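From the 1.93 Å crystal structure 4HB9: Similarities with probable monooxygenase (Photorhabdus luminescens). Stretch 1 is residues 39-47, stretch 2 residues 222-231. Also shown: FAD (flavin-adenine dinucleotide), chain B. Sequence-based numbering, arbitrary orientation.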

# COMPACT_ATOMS: atom_id res chain seq x y z
N ILE A 39 -16.00 8.23 -0.29
CA ILE A 39 -14.86 8.94 -0.84
C ILE A 39 -13.97 7.92 -1.54
O ILE A 39 -13.79 6.80 -1.06
CB ILE A 39 -14.07 9.63 0.28
CG1 ILE A 39 -15.00 10.36 1.26
CG2 ILE A 39 -13.04 10.59 -0.30
CD1 ILE A 39 -15.80 11.49 0.64
N LEU A 40 -13.40 8.30 -2.67
CA LEU A 40 -12.45 7.42 -3.35
C LEU A 40 -11.05 7.74 -2.84
O LEU A 40 -10.77 8.88 -2.48
CB LEU A 40 -12.52 7.64 -4.85
CG LEU A 40 -13.88 7.48 -5.50
CD1 LEU A 40 -13.75 7.80 -6.97
CD2 LEU A 40 -14.48 6.10 -5.26
N PRO A 41 -10.15 6.74 -2.81
CA PRO A 41 -8.75 7.08 -2.61
C PRO A 41 -8.23 7.98 -3.75
O PRO A 41 -8.62 7.80 -4.90
CB PRO A 41 -8.05 5.72 -2.65
CG PRO A 41 -8.95 4.86 -3.47
CD PRO A 41 -10.33 5.30 -3.07
N GLY A 42 -7.34 8.91 -3.42
CA GLY A 42 -6.86 9.89 -4.38
C GLY A 42 -5.55 9.55 -5.06
O GLY A 42 -5.00 10.37 -5.82
N TYR A 43 -5.04 8.35 -4.80
CA TYR A 43 -3.71 8.01 -5.24
C TYR A 43 -3.63 6.80 -6.14
O TYR A 43 -4.58 6.05 -6.32
CB TYR A 43 -2.79 7.84 -4.03
CG TYR A 43 -3.20 6.74 -3.05
CD1 TYR A 43 -4.11 7.00 -2.02
CD2 TYR A 43 -2.68 5.47 -3.15
CE1 TYR A 43 -4.48 6.02 -1.12
CE2 TYR A 43 -3.03 4.47 -2.25
CZ TYR A 43 -3.92 4.75 -1.23
OH TYR A 43 -4.26 3.77 -0.36
N GLY A 44 -2.44 6.66 -6.72
CA GLY A 44 -2.10 5.57 -7.59
C GLY A 44 -1.18 4.55 -6.94
O GLY A 44 -0.58 4.79 -5.92
N ILE A 45 -1.12 3.38 -7.54
CA ILE A 45 -0.24 2.31 -7.08
C ILE A 45 0.61 1.89 -8.27
O ILE A 45 0.11 1.79 -9.38
CB ILE A 45 -1.07 1.16 -6.52
CG1 ILE A 45 -1.59 1.57 -5.14
CG2 ILE A 45 -0.26 -0.15 -6.37
CD1 ILE A 45 -2.81 0.83 -4.74
N HIS A 46 1.90 1.69 -8.04
CA HIS A 46 2.80 1.17 -9.05
C HIS A 46 3.02 -0.29 -8.77
O HIS A 46 3.45 -0.63 -7.69
CB HIS A 46 4.12 1.91 -8.99
CG HIS A 46 4.00 3.34 -9.38
ND1 HIS A 46 5.05 4.23 -9.30
CD2 HIS A 46 2.95 4.04 -9.88
CE1 HIS A 46 4.65 5.42 -9.72
NE2 HIS A 46 3.38 5.33 -10.08
N ILE A 47 2.69 -1.13 -9.73
CA ILE A 47 2.81 -2.57 -9.59
C ILE A 47 4.15 -3.06 -10.17
O ILE A 47 4.52 -2.73 -11.31
CB ILE A 47 1.61 -3.27 -10.26
CG1 ILE A 47 0.31 -2.88 -9.55
CG2 ILE A 47 1.80 -4.79 -10.33
CD1 ILE A 47 0.19 -3.33 -8.11
PA FAD B . -5.32 -2.50 2.89
O1A FAD B . -5.27 -2.52 1.39
O2A FAD B . -5.20 -1.27 3.74
O5B FAD B . -6.62 -3.30 3.36
C5B FAD B . -6.98 -3.45 4.72
C4B FAD B . -8.47 -3.72 4.71
O4B FAD B . -8.86 -4.18 6.02
C3B FAD B . -9.32 -2.49 4.37
O3B FAD B . -10.34 -2.79 3.42
C2B FAD B . -9.90 -2.12 5.73
O2B FAD B . -11.14 -1.44 5.69
C1B FAD B . -10.04 -3.50 6.38
N9A FAD B . -10.11 -3.52 7.84
C8A FAD B . -9.31 -2.86 8.72
N7A FAD B . -9.63 -3.18 10.00
C5A FAD B . -10.66 -4.05 9.93
C6A FAD B . -11.47 -4.77 10.93
N6A FAD B . -11.20 -4.53 12.23
N1A FAD B . -12.46 -5.58 10.49
C2A FAD B . -12.68 -5.78 9.17
N3A FAD B . -11.97 -5.17 8.20
C4A FAD B . -10.96 -4.30 8.52
N1 FAD B . 2.11 0.25 -2.57
C2 FAD B . 2.80 -0.16 -3.66
O2 FAD B . 3.23 -1.36 -3.75
N3 FAD B . 3.04 0.69 -4.67
C4 FAD B . 2.69 1.98 -4.68
O4 FAD B . 2.97 2.71 -5.67
C4X FAD B . 1.98 2.51 -3.51
N5 FAD B . 1.57 3.81 -3.44
C5X FAD B . 0.92 4.25 -2.34
C6 FAD B . 0.51 5.58 -2.24
C7 FAD B . -0.17 6.05 -1.11
C7M FAD B . -0.61 7.50 -1.00
C8 FAD B . -0.45 5.13 0.00
C8M FAD B . -1.19 5.61 1.23
C9 FAD B . -0.05 3.80 -0.09
C9A FAD B . 0.62 3.31 -1.21
N10 FAD B . 1.03 1.96 -1.30
C10 FAD B . 1.71 1.53 -2.43
C1' FAD B . 0.81 1.00 -0.20
C2' FAD B . -0.45 0.16 -0.38
O2' FAD B . -1.57 0.97 -0.67
C3' FAD B . -0.70 -0.63 0.90
O3' FAD B . 0.54 -1.16 1.37
C4' FAD B . -1.67 -1.78 0.64
O4' FAD B . -2.98 -1.24 0.61
C5' FAD B . -1.60 -2.84 1.72
O5' FAD B . -2.54 -3.84 1.37
P FAD B . -3.33 -4.57 2.56
O1P FAD B . -4.30 -5.49 1.86
O2P FAD B . -2.33 -5.12 3.55
O3P FAD B . -4.13 -3.45 3.40
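Stretch 2 (222-231) ISMWRAPVNI

Two hydrogen bonds pin stretch 2 to stretch 1, one near each end of the contact. At one end the backbone of Leu40 donates to that of Ile231, with Leu40 N 2.7 Å from Ile231 O and an N-H...O angle of 165°, close to linear. At the other, the side chain of His46 reaches a backbone carbonyl: His46 NE2 lies 2.7 Å from Met224 O at a more bent 144°. That carbonyl sits at the imidazole edge, near the ring plane, where an N-H group points. The backbone of His46 is meanwhile engaged by the flavin, His46 N donating to FAD O4 at 2.8 Å.

Residues 222-228 of stretch 2 form an extended strand, followed by loop through Ile231; in stretch 1 only 44-47 is strand. The strand axes approach to 5.8 Å with 123° between their N-to-C directions, so the strands cross obliquely, nearer antiparallel than parallel. The CA pairings agree with opposed running: Leu40 CA to Ile231 CA is 4.7 Å, Tyr43 CA to Ala227 CA is 5.3 Å, and Gly44 CA to Trp225 CA is 4.7 Å.

Trp225 dominates the central packing. Tyr43 CB stands 3.5 Å from the centroid of its six-membered ring, 12° off the normal, and Gly44 CA 3.9 Å from that of the five-membered ring, 23° off; both are CH-pi contacts over the face. An ideal CB on Gly44 would come within 2.9 Å of both Trp225 CB and Arg226 O, so glycine permits this closeness. The Trp225 edge also points toward the His46 face, in an offset arrangement with planes at 75°.

Farther along, Gly42 O lies 3.2 Å from Ala227 CB and Pro41 O 3.4 Å from Pro228 CG. Apolar contacts complete the fit around Ile231: Ile39 CG2 to Ile231 CD1 at 3.6 Å, and Leu40 CB to Ile231 CB at 4.2 Å.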

# COMPACT_ATOMS: atom_id res chain seq x y z
N ILE A 222 9.73 13.11 -7.11
CA ILE A 222 8.66 13.44 -8.07
C ILE A 222 8.36 12.24 -8.96
O ILE A 222 9.26 11.67 -9.57
CB ILE A 222 9.07 14.63 -8.96
CG1 ILE A 222 9.35 15.86 -8.09
CG2 ILE A 222 7.99 14.94 -10.00
CD1 ILE A 222 9.96 17.02 -8.83
N SER A 223 7.09 11.88 -9.09
CA SER A 223 6.71 10.79 -9.98
C SER A 223 5.33 11.02 -10.51
O SER A 223 4.88 12.18 -10.53
CB SER A 223 6.84 9.44 -9.25
OG SER A 223 6.68 8.35 -10.16
N MSE A 224 4.64 9.95 -10.92
CA MSE A 224 3.30 10.09 -11.48
C MSE A 224 2.35 9.05 -10.98
O MSE A 224 2.76 7.91 -10.71
CB MSE A 224 3.41 10.00 -13.01
CG MSE A 224 3.74 11.39 -13.56
SE MSE A 224 3.73 11.42 -15.53
CE MSE A 224 1.85 10.95 -15.79
N TRP A 225 1.10 9.44 -10.83
CA TRP A 225 0.02 8.53 -10.50
C TRP A 225 -1.09 8.62 -11.55
O TRP A 225 -1.35 9.68 -12.10
CB TRP A 225 -0.64 8.91 -9.20
CG TRP A 225 0.07 8.57 -7.93
CD1 TRP A 225 0.98 7.58 -7.71
CD2 TRP A 225 -0.14 9.21 -6.66
NE1 TRP A 225 1.37 7.59 -6.38
CE2 TRP A 225 0.70 8.59 -5.72
CE3 TRP A 225 -0.94 10.27 -6.24
CZ2 TRP A 225 0.75 9.00 -4.39
CZ3 TRP A 225 -0.90 10.65 -4.91
CH2 TRP A 225 -0.07 10.02 -4.01
N ARG A 226 -1.79 7.52 -11.74
CA ARG A 226 -3.12 7.56 -12.29
C ARG A 226 -4.09 7.61 -11.12
O ARG A 226 -3.97 6.85 -10.17
CB ARG A 226 -3.31 6.38 -13.23
CG ARG A 226 -2.57 6.71 -14.53
CD ARG A 226 -2.78 5.73 -15.60
NE ARG A 226 -4.16 5.64 -16.08
CZ ARG A 226 -4.68 6.38 -17.05
NH1 ARG A 226 -3.97 7.36 -17.61
NH2 ARG A 226 -5.93 6.15 -17.44
N ALA A 227 -5.01 8.55 -11.15
CA ALA A 227 -5.88 8.79 -10.01
C ALA A 227 -7.16 9.51 -10.43
O ALA A 227 -7.19 10.14 -11.46
CB ALA A 227 -5.14 9.61 -8.96
N PRO A 228 -8.20 9.44 -9.61
CA PRO A 228 -9.43 10.11 -9.95
C PRO A 228 -9.37 11.65 -9.80
O PRO A 228 -8.81 12.18 -8.85
CB PRO A 228 -10.46 9.49 -9.02
CG PRO A 228 -9.69 8.85 -7.92
CD PRO A 228 -8.28 8.68 -8.35
N VAL A 229 -9.96 12.35 -10.76
CA VAL A 229 -10.04 13.81 -10.74
C VAL A 229 -10.88 14.24 -9.55
O VAL A 229 -10.48 15.10 -8.79
CB VAL A 229 -10.67 14.35 -12.04
CG1 VAL A 229 -10.95 15.85 -11.96
CG2 VAL A 229 -9.76 14.04 -13.21
N ASN A 230 -12.03 13.59 -9.36
CA ASN A 230 -12.97 13.95 -8.30
C ASN A 230 -13.16 12.75 -7.40
O ASN A 230 -13.73 11.76 -7.83
CB ASN A 230 -14.31 14.37 -8.91
CG ASN A 230 -15.32 14.85 -7.87
OD1 ASN A 230 -15.11 14.71 -6.66
ND2 ASN A 230 -16.43 15.44 -8.34
N ILE A 231 -12.68 12.83 -6.16
CA ILE A 231 -12.78 11.68 -5.25
C ILE A 231 -14.19 11.48 -4.66
O ILE A 231 -14.41 10.53 -3.91
CB ILE A 231 -11.73 11.74 -4.13
CG1 ILE A 231 -11.94 12.97 -3.23
CG2 ILE A 231 -10.33 11.75 -4.73
CD1 ILE A 231 -11.04 12.99 -2.02